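Local atomic coordinates of dihydrodipicolinate reductase N-terminus domain-containing protein (Mycobacterium smegmatis, PDB entry 6IAQ), a protein that binds NADP and probably works as a native amine dehydrogenase, catalysing the asymmetric reductive amination of ketones. Residues 227-235 with 244-252. Sequence-based numbering, arbitrary orientation.
Sequences RPDIASAAM and LAPGDVIGF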
ATOM      1  N   ARG A 227      23.677 -17.477   4.226  1.00 30.37           N
ATOM      2  CA  ARG A 227      24.293 -18.236   5.330  1.00 31.41           C
ATOM      3  C   ARG A 227      23.228 -19.155   5.912  1.00 33.58           C
ATOM      4  O   ARG A 227      22.028 -18.850   5.891  1.00 34.10           O
ATOM      5  CB  ARG A 227      24.870 -17.265   6.366  1.00 35.77           C
ATOM      6  CG  ARG A 227      23.835 -16.403   7.063  1.00 40.83           C
ATOM      7  CD  ARG A 227      24.299 -15.998   8.449  1.00 46.60           C
ATOM      8  NE  ARG A 227      23.241 -15.455   9.290  1.00 47.28           N
ATOM      9  CZ  ARG A 227      22.786 -14.203   9.235  1.00 52.01           C
ATOM     10  NH1 ARG A 227      23.232 -13.342   8.329  1.00 50.17           N
ATOM     11  NH2 ARG A 227      21.851 -13.812  10.088  1.00 53.32           N
ATOM     12  N   PRO A 228      23.631 -20.326   6.439  1.00 30.25           N
ATOM     13  CA  PRO A 228      22.681 -21.238   7.049  1.00 31.15           C
ATOM     14  C   PRO A 228      22.214 -20.659   8.390  1.00 35.02           C
ATOM     15  O   PRO A 228      22.964 -19.910   9.014  1.00 36.73           O
ATOM     16  CB  PRO A 228      23.501 -22.510   7.251  1.00 35.12           C
ATOM     17  CG  PRO A 228      24.927 -21.978   7.446  1.00 33.02           C
ATOM     18  CD  PRO A 228      25.019 -20.834   6.471  1.00 32.12           C
ATOM     19  N   ASP A 229      20.978 -20.992   8.760  1.00 30.55           N
ATOM     20  CA  ASP A 229      20.457 -20.771  10.122  1.00 32.87           C
ATOM     21  C   ASP A 229      20.677 -22.081  10.868  1.00 34.79           C
ATOM     22  O   ASP A 229      20.361 -23.157  10.304  1.00 30.23           O
ATOM     23  CB  ASP A 229      18.999 -20.298  10.101  1.00 36.05           C
ATOM     24  CG  ASP A 229      18.784 -19.001   9.332  1.00 35.46           C
ATOM     25  OD1 ASP A 229      19.685 -18.179   9.301  1.00 37.93           O
ATOM     26  OD2 ASP A 229      17.696 -18.839   8.759  1.00 34.55           O
ATOM     27  N   ILE A 230      21.213 -21.994  12.086  1.00 29.60           N
ATOM     28  CA  ILE A 230      21.702 -23.168  12.861  1.00 28.77           C
ATOM     29  C   ILE A 230      20.835 -23.317  14.106  1.00 28.52           C
ATOM     30  O   ILE A 230      20.585 -22.304  14.767  1.00 29.92           O
ATOM     31  CB  ILE A 230      23.179 -22.924  13.233  1.00 32.83           C
ATOM     32  CG1 ILE A 230      24.024 -22.591  12.001  1.00 35.01           C
ATOM     33  CG2 ILE A 230      23.734 -24.105  13.997  1.00 31.56           C
ATOM     34  CD1 ILE A 230      23.981 -23.666  10.926  1.00 35.98           C
ATOM     35  N   ALA A 231      20.438 -24.537  14.446  1.00 27.10           N
ATOM     36  CA  ALA A 231      19.804 -24.869  15.736  1.00 29.86           C
ATOM     37  C   ALA A 231      20.792 -24.590  16.887  1.00 34.76           C
ATOM     38  O   ALA A 231      21.884 -25.184  16.902  1.00 31.86           O
ATOM     39  CB  ALA A 231      19.367 -26.310  15.735  1.00 28.21           C
ATOM     40  N   SER A 232      20.405 -23.731  17.833  1.00 37.70           N
ATOM     41  CA  SER A 232      21.216 -23.370  19.021  1.00 34.80           C
ATOM     42  C   SER A 232      21.015 -24.412  20.133  1.00 40.46           C
ATOM     43  O   SER A 232      21.823 -24.445  21.067  1.00 44.98           O
ATOM     44  CB  SER A 232      20.853 -21.977  19.456  1.00 34.96           C
ATOM     45  OG  SER A 232      19.524 -21.965  19.997  1.00 31.27           O
ATOM     46  N   ALA A 233      19.972 -25.234  20.036  1.00 40.73           N
ATOM     47  CA  ALA A 233      19.595 -26.296  20.988  1.00 37.80           C
ATOM     48  C   ALA A 233      18.705 -27.301  20.243  1.00 41.51           C
ATOM     49  O   ALA A 233      18.303 -27.015  19.080  1.00 44.19           O
ATOM     50  CB  ALA A 233      18.854 -25.696  22.161  1.00 39.88           C
ATOM     51  N   ALA A 234      18.393 -28.441  20.867  1.00 40.09           N
ATOM     52  CA  ALA A 234      17.483 -29.458  20.294  1.00 41.05           C
ATOM     53  C   ALA A 234      16.133 -28.802  19.954  1.00 39.32           C
ATOM     54  O   ALA A 234      15.579 -28.066  20.781  1.00 34.66           O
ATOM     55  CB  ALA A 234      17.320 -30.617  21.242  1.00 45.68           C
ATOM     56  N   MET A 235      15.650 -29.038  18.741  1.00 42.07           N
ATOM     57  CA  MET A 235      14.344 -28.540  18.227  1.00 40.91           C
ATOM     58  C   MET A 235      13.666 -29.674  17.460  1.00 39.81           C
ATOM     59  O   MET A 235      14.272 -30.732  17.258  1.00 39.40           O
ATOM     60  CB  MET A 235      14.518 -27.384  17.238  1.00 40.61           C
ATOM     61  CG  MET A 235      15.600 -26.439  17.599  1.00 38.19           C
ATOM     62  SD  MET A 235      15.807 -25.121  16.410  1.00 35.48           S
ATOM     63  CE  MET A 235      14.124 -24.510  16.230  1.00 41.74           C
ATOM     64  N   LEU A 244      15.753 -32.124  15.347  1.00 35.46           N
ATOM     65  CA  LEU A 244      16.932 -31.332  14.934  1.00 33.52           C
ATOM     66  C   LEU A 244      17.839 -31.203  16.155  1.00 37.64           C
ATOM     67  O   LEU A 244      17.357 -30.816  17.233  1.00 36.47           O
ATOM     68  CB  LEU A 244      16.453 -29.968  14.431  1.00 34.95           C
ATOM     69  CG  LEU A 244      15.515 -30.017  13.217  1.00 33.01           C
ATOM     70  CD1 LEU A 244      14.690 -28.752  13.097  1.00 31.48           C
ATOM     71  CD2 LEU A 244      16.312 -30.216  11.956  1.00 34.28           C
ATOM     72  N   ALA A 245      19.100 -31.582  16.003  1.00 39.73           N
ATOM     73  CA  ALA A 245      20.117 -31.522  17.076  1.00 42.39           C
ATOM     74  C   ALA A 245      20.787 -30.153  17.029  1.00 39.55           C
ATOM     75  O   ALA A 245      20.869 -29.527  15.975  1.00 38.78           O
ATOM     76  CB  ALA A 245      21.119 -32.634  16.904  1.00 42.00           C
ATOM     77  N   PRO A 246      21.286 -29.652  18.180  1.00 39.07           N
ATOM     78  CA  PRO A 246      22.123 -28.465  18.201  1.00 34.51           C
ATOM     79  C   PRO A 246      23.142 -28.568  17.069  1.00 36.22           C
ATOM     80  O   PRO A 246      23.721 -29.637  16.951  1.00 40.22           O
ATOM     81  CB  PRO A 246      22.831 -28.524  19.568  1.00 35.33           C
ATOM     82  CG  PRO A 246      21.921 -29.360  20.433  1.00 37.13           C
ATOM     83  CD  PRO A 246      21.132 -30.266  19.507  1.00 40.19           C
ATOM     84  N   GLY A 247      23.301 -27.512  16.266  1.00 33.86           N
ATOM     85  CA  GLY A 247      24.263 -27.488  15.150  1.00 32.53           C
ATOM     86  C   GLY A 247      23.659 -27.910  13.812  1.00 31.02           C
ATOM     87  O   GLY A 247      24.287 -27.632  12.788  1.00 32.31           O
ATOM     88  N   ASP A 248      22.493 -28.563  13.802  1.00 32.67           N
ATOM     89  CA  ASP A 248      21.788 -28.915  12.527  1.00 33.31           C
ATOM     90  C   ASP A 248      21.358 -27.633  11.808  1.00 33.57           C
ATOM     91  O   ASP A 248      21.094 -26.602  12.472  1.00 31.87           O
ATOM     92  CB  ASP A 248      20.580 -29.821  12.763  1.00 33.65           C
ATOM     93  CG  ASP A 248      20.926 -31.267  13.083  1.00 37.60           C
ATOM     94  OD1 ASP A 248      22.120 -31.609  13.019  1.00 38.70           O
ATOM     95  OD2 ASP A 248      19.999 -32.040  13.400  1.00 35.75           O
ATOM     96  N   VAL A 249      21.316 -27.672  10.480  1.00 32.63           N
ATOM     97  CA  VAL A 249      20.780 -26.551   9.658  1.00 31.46           C
ATOM     98  C   VAL A 249      19.258 -26.546   9.818  1.00 30.08           C
ATOM     99  O   VAL A 249      18.641 -27.627   9.745  1.00 26.23           O
ATOM    100  CB  VAL A 249      21.215 -26.637   8.187  1.00 33.19           C
ATOM    101  CG1 VAL A 249      20.566 -25.536   7.356  1.00 32.52           C
ATOM    102  CG2 VAL A 249      22.732 -26.587   8.068  1.00 34.96           C
ATOM    103  N   ILE A 250      18.669 -25.367  10.070  1.00 29.11           N
ATOM    104  CA  ILE A 250      17.197 -25.244  10.277  1.00 30.93           C
ATOM    105  C   ILE A 250      16.590 -24.269   9.258  1.00 28.42           C
ATOM    106  O   ILE A 250      15.411 -23.938   9.421  1.00 26.76           O
ATOM    107  CB  ILE A 250      16.869 -24.830  11.721  1.00 30.81           C
ATOM    108  CG1 ILE A 250      17.450 -23.455  12.066  1.00 30.98           C
ATOM    109  CG2 ILE A 250      17.291 -25.909  12.694  1.00 33.64           C
ATOM    110  CD1 ILE A 250      16.979 -22.903  13.408  1.00 32.27           C
ATOM    111  N   GLY A 251      17.370 -23.849   8.265  1.00 29.17           N
ATOM    112  CA  GLY A 251      16.922 -22.909   7.245  1.00 29.78           C
ATOM    113  C   GLY A 251      18.065 -22.076   6.782  1.00 29.94           C
ATOM    114  O   GLY A 251      19.219 -22.469   6.999  1.00 31.95           O
ATOM    115  N   PHE A 252      17.773 -20.934   6.185  1.00 27.88           N
ATOM    116  CA  PHE A 252      18.851 -20.021   5.765  1.00 29.15           C
ATOM    117  C   PHE A 252      18.330 -18.596   5.662  1.00 29.00           C
ATOM    118  O   PHE A 252      17.108 -18.366   5.547  1.00 28.59           O
ATOM    119  CB  PHE A 252      19.526 -20.479   4.460  1.00 28.53           C
ATOM    120  CG  PHE A 252      18.654 -20.561   3.231  1.00 30.03           C
ATOM    121  CD1 PHE A 252      18.321 -19.427   2.504  1.00 32.97           C
ATOM    122  CD2 PHE A 252      18.261 -21.792   2.733  1.00 28.49           C
ATOM    123  CE1 PHE A 252      17.536 -19.515   1.361  1.00 31.07           C
ATOM    124  CE2 PHE A 252      17.471 -21.873   1.597  1.00 28.31           C
ATOM    125  CZ  PHE A 252      17.127 -20.737   0.909  1.00 30.00           C
TER
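I250 turns its CG1 between its backbone N and carbonyl carbon (chi1 62°), against the backbone of D229. I250 CG1 sits 3.4 Å from D229 O, the same oxygen that accepts the bond from I250 N. The extended end of I250 carries CD1 on to M235 SD, at 3.9 Å. M235 bends at its last torsion (chi3 50°), and the two side chains meet at about a right angle. I250 CG2 packs on A231 CB at 3.7 Å. Together I250, A231 and M235 form a small apolar cluster, and M235 also touches V274.

Six backbone hydrogen bonds join the segments, with a gap at S232 to A234. D229 N donates to G251 O, and I250 N to D229 O. A231 is held through both its N and its O: A231 N donates to D248 O, and G247 N donates to A231 O at 2.8 Å. M235 and L244 exchange a pair of bonds at the far end. A245 to D248 form a type II turn, closed by D248 N to A245 O. D248 OD2 takes A245 N at 2.8 Å, met from above the carboxylate plane. The ring of P246 lies alongside the chain at A233 and A234, with P246 CD 3.6 Å from A234 N. The D229 carboxylate lies beside the F252 backbone and bonds to T253 and S271.

The arrangement is an irregular antiparallel hairpin at the edge of the mixed sheet. Beyond strands 219-230 and 249-260 the chain loops, and a short second pair, 235-237 with 242-244, begins at M235 and L244, within the 2,4-diaminopentanoate dehydrogenase C-terminal family region.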